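Local coordinates for protein 1-pyrroline-5-carboxylate dehydrogenase (Thermus thermophilus, PDB 1UZB) that probably catalyses the NAD(P)-dependent oxidation of the open-chain form of 1-pyrroline-5-carboxylate to glutamate, at residues Glu436-Thr441 and Arg462-Gly467. Residues are numbered along the deposited sequence; the frame is centred on the assembly and turned at random.
Sequences EVANDT and REFHVG
Two neighbouring helix C-termini of the aldehyde dehydrogenase fold are tied together where N439, the last residue of helix 431-439, uses both ends of its carboxamide on the backbone that leaves helix 454-463. Its ND2 donates to E463 O at 2.9 Å, tilted slightly from that carbonyl's plane, while OD1 accepts from H465 N at 2.8 Å, in the plane of the N439 side-chain carbonyl and on a lone pair. The two bonds, bent to 155° and 150°, span F464 and fix the flip of the amide. With CG anti to its own carbonyl carbon (chi1 -72°), the carboxamide extends across to the other chain segment. An aspartate here would probably keep an acceptor for H465 N but deprive E463 O of this donor. Beside this polar bridge, A438 CB sits over one face of the F464 ring, offset toward the rim, in a CH-pi contact 4.1 Å from the centroid. K510 of a second subunit hydrogen-bonds F464 O, while the H465 ring stacks with F488 of its own chain. F464 and A438 both rest on I296 of strand 293-297, and A438 also meets I329 of the adjacent strand 325-331, so the end of helix 431-439 and the residue just past helix 454-463 pack onto one sheet.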
loop_
_atom_site.group_PDB
_atom_site.type_symbol
_atom_site.label_atom_id
_atom_site.label_comp_id
_atom_site.label_asym_id
_atom_site.label_seq_id
_atom_site.Cartn_x
_atom_site.Cartn_y
_atom_site.Cartn_z
ATOM N N GLU A 436 6.020 35.420 22.843
ATOM C CA GLU A 436 7.373 35.746 23.279
ATOM C C GLU A 436 7.574 35.312 24.729
ATOM O O GLU A 436 8.571 34.666 25.060
ATOM C CB GLU A 436 7.626 37.250 23.144
ATOM C CG GLU A 436 7.795 37.721 21.708
ATOM C CD GLU A 436 7.898 39.231 21.594
ATOM O OE1 GLU A 436 8.172 39.721 20.478
ATOM O OE2 GLU A 436 7.698 39.926 22.614
ATOM N N VAL A 437 6.621 35.666 25.586
ATOM C CA VAL A 437 6.695 35.304 26.996
ATOM C C VAL A 437 6.598 33.787 27.161
ATOM O O VAL A 437 7.311 33.195 27.970
ATOM C CB VAL A 437 5.567 35.995 27.801
ATOM C CG1 VAL A 437 5.501 35.439 29.217
ATOM C CG2 VAL A 437 5.815 37.495 27.845
ATOM N N ALA A 438 5.728 33.160 26.377
ATOM C CA ALA A 438 5.556 31.716 26.454
ATOM C C ALA A 438 6.866 30.990 26.156
ATOM O O ALA A 438 7.233 30.044 26.856
ATOM C CB ALA A 438 4.476 31.268 25.479
ATOM N N ASN A 439 7.576 31.445 25.128
ATOM C CA ASN A 439 8.833 30.819 24.734
ATOM C C ASN A 439 10.033 31.169 25.597
ATOM O O ASN A 439 11.021 30.432 25.611
ATOM C CB ASN A 439 9.172 31.166 23.281
ATOM C CG ASN A 439 8.282 30.452 22.292
ATOM O OD1 ASN A 439 7.977 29.271 22.461
ATOM N ND2 ASN A 439 7.872 31.154 21.246
ATOM N N ASP A 440 9.950 32.279 26.325
ATOM C CA ASP A 440 11.075 32.714 27.133
ATOM C C ASP A 440 11.255 32.052 28.493
ATOM O O ASP A 440 11.095 32.686 29.537
ATOM C CB ASP A 440 11.050 34.240 27.288
ATOM C CG ASP A 440 12.325 34.786 27.915
ATOM O OD1 ASP A 440 13.390 34.149 27.760
ATOM O OD2 ASP A 440 12.268 35.859 28.549
ATOM N N THR A 441 11.570 30.760 28.461
ATOM C CA THR A 441 11.880 29.978 29.658
ATOM C C THR A 441 12.881 28.946 29.154
ATOM O O THR A 441 13.039 28.767 27.948
ATOM C CB THR A 441 10.671 29.210 30.277
ATOM O OG1 THR A 441 10.426 28.005 29.539
ATOM C CG2 THR A 441 9.430 30.074 30.299
ATOM N N ARG A 462 3.132 26.891 14.674
ATOM C CA ARG A 462 4.458 27.059 14.097
ATOM C C ARG A 462 5.497 27.677 15.031
ATOM O O ARG A 462 6.685 27.370 14.914
ATOM C CB ARG A 462 4.381 27.932 12.837
ATOM C CG ARG A 462 3.389 27.471 11.778
ATOM C CD ARG A 462 3.556 28.268 10.487
ATOM N NE ARG A 462 3.393 29.708 10.687
ATOM C CZ ARG A 462 2.224 30.316 10.867
ATOM N NH1 ARG A 462 1.100 29.613 10.871
ATOM N NH2 ARG A 462 2.179 31.631 11.042
ATOM N N GLU A 463 5.058 28.522 15.964
ATOM C CA GLU A 463 6.002 29.227 16.832
ATOM C C GLU A 463 5.972 29.059 18.351
ATOM O O GLU A 463 6.885 29.537 19.023
ATOM C CB GLU A 463 5.944 30.721 16.501
ATOM C CG GLU A 463 6.342 31.051 15.068
ATOM C CD GLU A 463 7.788 30.700 14.767
ATOM O OE1 GLU A 463 8.680 31.229 15.463
ATOM O OE2 GLU A 463 8.034 29.900 13.837
ATOM N N PHE A 464 4.942 28.428 18.908
ATOM C CA PHE A 464 4.891 28.205 20.359
ATOM C C PHE A 464 5.780 26.964 20.504
ATOM O O PHE A 464 5.339 25.837 20.253
ATOM C CB PHE A 464 3.451 27.905 20.784
ATOM C CG PHE A 464 3.207 27.984 22.274
ATOM C CD1 PHE A 464 4.203 27.656 23.195
ATOM C CD2 PHE A 464 1.938 28.312 22.753
ATOM C CE1 PHE A 464 3.929 27.646 24.570
ATOM C CE2 PHE A 464 1.661 28.304 24.123
ATOM C CZ PHE A 464 2.657 27.968 25.027
ATOM N N HIS A 465 7.030 27.179 20.910
ATOM C CA HIS A 465 8.017 26.103 20.975
ATOM C C HIS A 465 7.974 25.118 22.134
ATOM O O HIS A 465 8.804 25.162 23.045
ATOM C CB HIS A 465 9.427 26.707 20.861
ATOM C CG HIS A 465 10.467 25.738 20.386
ATOM N ND1 HIS A 465 10.388 25.100 19.167
ATOM C CD2 HIS A 465 11.615 25.305 20.963
ATOM C CE1 HIS A 465 11.440 24.316 19.013
ATOM N NE2 HIS A 465 12.200 24.421 20.088
ATOM N N VAL A 466 7.006 24.210 22.074
ATOM C CA VAL A 466 6.854 23.165 23.078
ATOM C C VAL A 466 6.588 21.864 22.330
ATOM O O VAL A 466 6.053 21.877 21.220
ATOM C CB VAL A 466 5.689 23.458 24.060
ATOM C CG1 VAL A 466 6.015 24.683 24.905
ATOM C CG2 VAL A 466 4.396 23.663 23.300
ATOM N N GLY A 467 6.962 20.744 22.939
ATOM C CA GLY A 467 6.773 19.457 22.293
ATOM C C GLY A 467 5.336 18.976 22.218
ATOM O O GLY A 467 4.994 18.185 21.338
#